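Local coordinates for hypothetical protein PH1313 (Pyrococcus horikoshii, PDB 1VBK), which has no established function but probably binds ATP and tRNA, as a THUMP-containing relative of the ThiI family of thiamine-biosynthesis and tRNA-thiolation proteins, at residues Asn28-Arg31 / Glu32-Thr36; Ala129-Gly132 / Glu133-Asn137; Asn266-Asn269 / Ser270-Glu274. One frame throughout, in Å; residues are numbered along the deposited sequence.

Contact 1 (Asn28-Arg31 / Glu32-Thr36); sequences NNIR and EALVT
Four consecutive alpha-helical bonds carry Asn28-Arg31 into the next turn, Glu32-Thr36, from Glu32 N on Asn28 O to Val35 N, which lies 2.9 Å from Arg31 O. On one flank the Arg31 chain bends at chi3 (56°), bringing its guanidinium back so that Glu32 N lies over one of its faces. Arg31 NH1 forms a salt bridge with Glu32 OE2 at 2.8 Å, meeting this oxygen on the anti side, and NH2 adds a weak bond to the same atom. The guanidinium and carboxylate planes stand 71° apart, so the two charged groups do not pair flat. Arg31 NH2 also donates to Asn28 OD1 at 3.1 Å, from above the carbonyl plane. Asn28 ND2 in turn donates to Asn29 OD1, which fixes the rotation of the Asn28 amide, while Asn29 ND2 binds Ile176 O. Further along, Glu32 O accepts bonds from Thr36 N and Thr36 OG1, which reach it from opposite faces of its plane. Away from these charges, Ile30 CG2 lies alongside Leu34 CD1 at 4.1 Å; both pack on strand 50-54 and helix 58-65, and Ile30 also on Ile44 of strand 43-47. This is the amphipathic arrangement of a helix lying against a sheet, here in the ThiI ferredoxin-like domain.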
loop_
_atom_site.group_PDB
_atom_site.type_symbol
_atom_site.label_atom_id
_atom_site.label_comp_id
_atom_site.label_asym_id
_atom_site.label_seq_id
_atom_site.Cartn_x
_atom_site.Cartn_y
_atom_site.Cartn_z
ATOM N N ASN A 28 1.247 10.359 17.249
ATOM C CA ASN A 28 1.364 11.260 16.103
ATOM C C ASN A 28 0.014 11.918 15.836
ATOM O O ASN A 28 -0.076 13.128 15.651
ATOM C CB ASN A 28 1.793 10.489 14.853
ATOM C CG ASN A 28 1.764 11.350 13.603
ATOM O OD1 ASN A 28 2.662 12.158 13.374
ATOM N ND2 ASN A 28 0.719 11.195 12.801
ATOM N N ASN A 29 -1.037 11.105 15.817
ATOM C CA ASN A 29 -2.380 11.600 15.568
ATOM C C ASN A 29 -2.868 12.513 16.693
ATOM O O ASN A 29 -3.591 13.479 16.450
ATOM C CB ASN A 29 -3.333 10.417 15.368
ATOM C CG ASN A 29 -2.909 9.524 14.208
ATOM O OD1 ASN A 29 -2.094 9.929 13.370
ATOM N ND2 ASN A 29 -3.463 8.314 14.144
ATOM N N ILE A 30 -2.459 12.214 17.922
ATOM C CA ILE A 30 -2.840 13.025 19.074
ATOM C C ILE A 30 -2.176 14.399 18.953
ATOM O O ILE A 30 -2.803 15.428 19.209
ATOM C CB ILE A 30 -2.420 12.323 20.393
ATOM C CG1 ILE A 30 -3.356 11.128 20.643
ATOM C CG2 ILE A 30 -2.444 13.315 21.563
ATOM C CD1 ILE A 30 -2.950 10.239 21.797
ATOM N N ARG A 31 -0.906 14.416 18.557
ATOM C CA ARG A 31 -0.191 15.680 18.387
ATOM C C ARG A 31 -0.868 16.520 17.301
ATOM O O ARG A 31 -1.100 17.716 17.479
ATOM C CB ARG A 31 1.265 15.429 17.989
ATOM C CG ARG A 31 2.051 16.709 17.725
ATOM C CD ARG A 31 3.439 16.406 17.186
ATOM N NE ARG A 31 3.377 15.593 15.974
ATOM C CZ ARG A 31 2.915 16.022 14.804
ATOM N NH1 ARG A 31 2.472 17.267 14.671
ATOM N NH2 ARG A 31 2.885 15.197 13.765
ATOM N N GLU A 32 -1.172 15.883 16.174
ATOM C CA GLU A 32 -1.822 16.564 15.060
ATOM C C GLU A 32 -3.152 17.175 15.482
ATOM O O GLU A 32 -3.470 18.301 15.105
ATOM C CB GLU A 32 -2.051 15.591 13.903
ATOM C CG GLU A 32 -0.812 15.299 13.080
ATOM C CD GLU A 32 -0.381 16.495 12.253
ATOM O OE1 GLU A 32 -1.199 16.975 11.436
ATOM O OE2 GLU A 32 0.770 16.957 12.418
ATOM N N ALA A 33 -3.922 16.430 16.272
ATOM C CA ALA A 33 -5.219 16.905 16.745
ATOM C C ALA A 33 -5.105 18.133 17.643
ATOM O O ALA A 33 -5.813 19.122 17.447
ATOM C CB ALA A 33 -5.940 15.795 17.485
ATOM N N LEU A 34 -4.222 18.069 18.635
ATOM C CA LEU A 34 -4.041 19.183 19.558
ATOM C C LEU A 34 -3.484 20.426 18.857
ATOM O O LEU A 34 -3.926 21.548 19.120
ATOM C CB LEU A 34 -3.123 18.763 20.714
ATOM C CG LEU A 34 -3.690 17.650 21.614
ATOM C CD1 LEU A 34 -2.667 17.264 22.671
ATOM C CD2 LEU A 34 -4.969 18.124 22.276
ATOM N N VAL A 35 -2.520 20.227 17.965
ATOM C CA VAL A 35 -1.933 21.349 17.241
ATOM C C VAL A 35 -2.979 21.991 16.330
ATOM O O VAL A 35 -3.102 23.213 16.282
ATOM C CB VAL A 35 -0.707 20.895 16.406
ATOM C CG1 VAL A 35 -0.193 22.047 15.549
ATOM C CG2 VAL A 35 0.399 20.420 17.340
ATOM N N THR A 36 -3.739 21.164 15.620
ATOM C CA THR A 36 -4.775 21.661 14.725
ATOM C C THR A 36 -5.820 22.482 15.481
ATOM O O THR A 36 -6.258 23.527 15.004
ATOM C CB THR A 36 -5.483 20.496 13.993
ATOM O OG1 THR A 36 -4.530 19.788 13.193
ATOM C CG2 THR A 36 -6.590 21.018 13.098
#

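Contact 2 (Ala129-Gly132 / Glu133-Asn137); sequences AKVG and EYILN
Glu133 N, Tyr134 N, Ile135 N and Leu136 N bond back to the carbonyls of Ala129, Lys130, Val131 and Gly132, the last pair closing to 2.9 Å between Leu136 N and Gly132 O. Leu136 CG also comes within 3.3 Å of Gly132 O.

Solvent adds a second kind of polar link on the exposed flank. One water donates to Lys130 O at 2.6 Å and to Glu133 OE1 at 2.8 Å, so that this backbone oxygen serves both the water and Tyr134 N. Glu133 gets there with CG anti to the backbone N (chi1 168°) and an extended chain beyond. Lys130 NZ stays 4.8 Å from Glu133 OE1, too far for direct contact, although the opposite charges may still attract weakly.

The helix concerned, 124-138, is the connection of a beta-alpha-beta unit between parallel strands 108-115 and 142-143 in the THUMP domain.

Apolar packing lies on its sheet-facing side. Val131 CG1 and Ile135 CD1 run side by side at 4.1 Å, pointing the same way; beneath them are Val111 and Phe109 of strand 108-115 and Ile154 and Ile152 of strand 150-157. The Tyr134 side chain leads away from the preceding turn and rests on Asn88 and Leu92 of helix 84-102.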
loop_
_atom_site.group_PDB
_atom_site.type_symbol
_atom_site.label_atom_id
_atom_site.label_comp_id
_atom_site.label_asym_id
_atom_site.label_seq_id
_atom_site.Cartn_x
_atom_site.Cartn_y
_atom_site.Cartn_z
ATOM N N ALA A 129 -9.244 0.904 49.590
ATOM C CA ALA A 129 -9.774 0.892 50.954
ATOM C C ALA A 129 -9.315 2.091 51.776
ATOM O O ALA A 129 -10.120 2.723 52.460
ATOM C CB ALA A 129 -9.376 -0.406 51.661
ATOM N N LYS A 130 -8.022 2.398 51.711
ATOM C CA LYS A 130 -7.455 3.511 52.465
ATOM C C LYS A 130 -7.962 4.872 51.991
ATOM O O LYS A 130 -8.277 5.746 52.802
ATOM C CB LYS A 130 -5.928 3.486 52.373
ATOM C CG LYS A 130 -5.264 2.301 53.059
ATOM C CD LYS A 130 -5.370 2.402 54.564
ATOM C CE LYS A 130 -4.401 1.449 55.252
ATOM N NZ LYS A 130 -4.341 1.705 56.721
ATOM N N VAL A 131 -8.017 5.059 50.677
ATOM C CA VAL A 131 -8.493 6.321 50.117
ATOM C C VAL A 131 -9.982 6.484 50.405
ATOM O O VAL A 131 -10.446 7.579 50.716
ATOM C CB VAL A 131 -8.258 6.383 48.588
ATOM C CG1 VAL A 131 -8.945 7.613 47.994
ATOM C CG2 VAL A 131 -6.764 6.444 48.303
ATOM N N GLY A 132 -10.728 5.388 50.298
ATOM C CA GLY A 132 -12.153 5.445 50.566
ATOM C C GLY A 132 -12.416 5.800 52.019
ATOM O O GLY A 132 -13.358 6.526 52.319
ATOM N N GLU A 133 -11.586 5.281 52.921
ATOM C CA GLU A 133 -11.726 5.558 54.348
ATOM C C GLU A 133 -11.432 7.028 54.628
ATOM O O GLU A 133 -12.055 7.645 55.491
ATOM C CB GLU A 133 -10.766 4.683 55.163
ATOM C CG GLU A 133 -10.638 5.121 56.619
ATOM C CD GLU A 133 -9.649 4.285 57.406
ATOM O OE1 GLU A 133 -8.488 4.150 56.960
ATOM O OE2 GLU A 133 -10.035 3.770 58.477
ATOM N N TYR A 134 -10.472 7.581 53.894
ATOM C CA TYR A 134 -10.091 8.979 54.052
ATOM C C TYR A 134 -11.256 9.876 53.637
ATOM O O TYR A 134 -11.601 10.827 54.338
ATOM C CB TYR A 134 -8.865 9.291 53.187
ATOM C CG TYR A 134 -8.268 10.654 53.436
ATOM C CD1 TYR A 134 -7.635 10.949 54.647
ATOM C CD2 TYR A 134 -8.324 11.650 52.461
ATOM C CE1 TYR A 134 -7.069 12.209 54.879
ATOM C CE2 TYR A 134 -7.765 12.909 52.685
ATOM C CZ TYR A 134 -7.137 13.181 53.892
ATOM O OH TYR A 134 -6.564 14.419 54.104
ATOM N N ILE A 135 -11.860 9.570 52.492
ATOM C CA ILE A 135 -12.988 10.354 52.004
ATOM C C ILE A 135 -14.197 10.215 52.948
ATOM O O ILE A 135 -14.854 11.205 53.281
ATOM C CB ILE A 135 -13.352 9.928 50.551
ATOM C CG1 ILE A 135 -12.176 10.256 49.623
ATOM C CG2 ILE A 135 -14.612 10.661 50.071
ATOM C CD1 ILE A 135 -12.396 9.886 48.177
ATOM N N LEU A 136 -14.475 8.994 53.397
ATOM C CA LEU A 136 -15.594 8.754 54.308
ATOM C C LEU A 136 -15.465 9.497 55.639
ATOM O O LEU A 136 -16.471 9.828 56.271
ATOM C CB LEU A 136 -15.744 7.254 54.590
ATOM C CG LEU A 136 -16.444 6.413 53.522
ATOM C CD1 LEU A 136 -16.309 4.937 53.870
ATOM C CD2 LEU A 136 -17.912 6.811 53.441
ATOM N N ASN A 137 -14.229 9.748 56.061
ATOM C CA ASN A 137 -13.955 10.448 57.315
ATOM C C ASN A 137 -14.018 11.967 57.168
ATOM O O ASN A 137 -14.011 12.687 58.163
ATOM C CB ASN A 137 -12.561 10.075 57.839
ATOM C CG ASN A 137 -12.525 8.708 58.519
ATOM O OD1 ASN A 137 -11.450 8.170 58.787
ATOM N ND2 ASN A 137 -13.694 8.155 58.811
HETATM O O HOH W 1 -7.329 6.058 55.207
#

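Contact 3 (Asn266-Asn269 / Ser270-Glu274); sequences NDLN and SEVSE
A type I beta turn from Asn269 to Val272 leads directly into helix 273-281, with Val272 at the N-cap position and Asn269 supplying most of the polar links. Val272 N closes the turn on Asn269 O at 2.9 Å, approaching from well above the carbonyl plane. The Asn269 amide then binds Ser273 at two points: Ser273 N donates to OD1 at 3.1 Å in a nearly straight bond (164°), while ND2 donates to Ser273 OG at 2.9 Å. With chi1 at 49°, Asn269 CG sits between its own backbone N and carbonyl carbon, which turns the amide in over the turn. Replacing Ser273 by an alanine removes the hydroxyl acceptor, and would probably leave Asn269 ND2 without this mate and its amide held by the OD1 bond alone. A water accepts from Glu274 N at 3.0 Å and weakly from Asn269 N. On the apolar side, Leu268 CD1 meets Val272 CG1 at 3.9 Å, and Leu268 CD2 meets Glu274 CB, the two side chains crossing at about a right angle. Leu263 touches both Leu268 and Glu274, and Glu274 OE2 forms a salt bridge with Lys261, tying the start of helix 273-281 to the loop that follows strand 258-260 of the parallel sheet.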
loop_
_atom_site.group_PDB
_atom_site.type_symbol
_atom_site.label_atom_id
_atom_site.label_comp_id
_atom_site.label_asym_id
_atom_site.label_seq_id
_atom_site.Cartn_x
_atom_site.Cartn_y
_atom_site.Cartn_z
ATOM N N ASN A 266 -29.318 -2.133 -0.954
ATOM C CA ASN A 266 -30.477 -1.560 -1.628
ATOM C C ASN A 266 -30.167 -1.006 -3.018
ATOM O O ASN A 266 -31.082 -0.763 -3.807
ATOM C CB ASN A 266 -31.072 -0.457 -0.740
ATOM C CG ASN A 266 -31.967 0.505 -1.505
ATOM O OD1 ASN A 266 -31.725 1.713 -1.540
ATOM N ND2 ASN A 266 -33.009 -0.034 -2.131
ATOM N N ASP A 267 -28.886 -0.820 -3.323
ATOM C CA ASP A 267 -28.484 -0.273 -4.620
ATOM C C ASP A 267 -28.052 -1.348 -5.616
ATOM O O ASP A 267 -27.746 -1.046 -6.769
ATOM C CB ASP A 267 -27.319 0.709 -4.449
ATOM C CG ASP A 267 -27.507 1.651 -3.278
ATOM O OD1 ASP A 267 -28.572 2.301 -3.195
ATOM O OD2 ASP A 267 -26.578 1.747 -2.443
ATOM N N LEU A 268 -28.030 -2.598 -5.177
ATOM C CA LEU A 268 -27.585 -3.683 -6.041
ATOM C C LEU A 268 -28.694 -4.525 -6.657
ATOM O O LEU A 268 -29.825 -4.526 -6.177
ATOM C CB LEU A 268 -26.648 -4.601 -5.250
ATOM C CG LEU A 268 -25.360 -3.959 -4.729
ATOM C CD1 LEU A 268 -24.723 -4.848 -3.676
ATOM C CD2 LEU A 268 -24.411 -3.719 -5.895
ATOM N N ASN A 269 -28.355 -5.223 -7.739
ATOM C CA ASN A 269 -29.293 -6.130 -8.390
ATOM C C ASN A 269 -28.848 -7.524 -7.946
ATOM O O ASN A 269 -27.845 -7.655 -7.237
ATOM C CB ASN A 269 -29.251 -6.003 -9.925
ATOM C CG ASN A 269 -27.841 -6.051 -10.494
ATOM O OD1 ASN A 269 -26.976 -6.775 -10.002
ATOM N ND2 ASN A 269 -27.613 -5.285 -11.556
ATOM N N SER A 270 -29.581 -8.559 -8.344
ATOM C CA SER A 270 -29.236 -9.920 -7.939
ATOM C C SER A 270 -27.845 -10.348 -8.406
ATOM O O SER A 270 -27.215 -11.211 -7.793
ATOM C CB SER A 270 -30.292 -10.912 -8.447
ATOM O OG SER A 270 -30.383 -10.905 -9.860
ATOM N N GLU A 271 -27.359 -9.743 -9.484
ATOM C CA GLU A 271 -26.037 -10.088 -9.998
ATOM C C GLU A 271 -24.923 -9.213 -9.433
ATOM O O GLU A 271 -23.750 -9.428 -9.737
ATOM C CB GLU A 271 -26.048 -10.065 -11.528
ATOM C CG GLU A 271 -26.727 -11.281 -12.130
ATOM C CD GLU A 271 -25.996 -12.562 -11.783
ATOM O OE1 GLU A 271 -24.894 -12.778 -12.332
ATOM O OE2 GLU A 271 -26.514 -13.346 -10.954
ATOM N N VAL A 272 -25.297 -8.249 -8.596
ATOM C CA VAL A 272 -24.342 -7.317 -7.999
ATOM C C VAL A 272 -23.329 -6.891 -9.058
ATOM O O VAL A 272 -22.121 -6.891 -8.829
ATOM C CB VAL A 272 -23.607 -7.888 -6.756
ATOM C CG1 VAL A 272 -24.613 -8.174 -5.657
ATOM C CG2 VAL A 272 -22.841 -9.149 -7.109
ATOM N N SER A 273 -23.850 -6.526 -10.223
ATOM C CA SER A 273 -23.025 -6.103 -11.343
ATOM C C SER A 273 -22.085 -4.967 -10.950
ATOM O O SER A 273 -20.940 -4.921 -11.397
ATOM C CB SER A 273 -23.917 -5.667 -12.506
ATOM O OG SER A 273 -24.800 -4.641 -12.095
ATOM N N GLU A 274 -22.558 -4.052 -10.111
ATOM C CA GLU A 274 -21.706 -2.949 -9.696
ATOM C C GLU A 274 -20.495 -3.476 -8.936
ATOM O O GLU A 274 -19.407 -2.916 -9.034
ATOM C CB GLU A 274 -22.485 -1.946 -8.840
ATOM C CG GLU A 274 -21.603 -0.872 -8.213
ATOM C CD GLU A 274 -22.343 0.423 -7.947
ATOM O OE1 GLU A 274 -23.570 0.377 -7.723
ATOM O OE2 GLU A 274 -21.689 1.490 -7.950
HETATM O O HOH W 2 -26.090 1.881 -7.006
HETATM O O HOH W 3 -25.367 -3.993 -8.983
#

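In the fold
The three contacts follow one another along the chain without interleaving, and none touches another. Contact 1 is on helix 19-36, in the ferredoxin-like domain, and contact 2 on helix 124-138, in the THUMP domain; their centres are about 38 Å apart, yet the strands beside both helices belong to one mixed sheet. Contact 3 starts helix 273-281 beside the separate five-stranded parallel sheet, about 41 Å centre to centre from contact 1. Contacts 2 and 3 lie on opposite sides of the chain's centre, about 63 Å apart between centres, with contact 1 closer to the middle. This spread fits an elongated, modular protein, whose THUMP domain probably binds RNA.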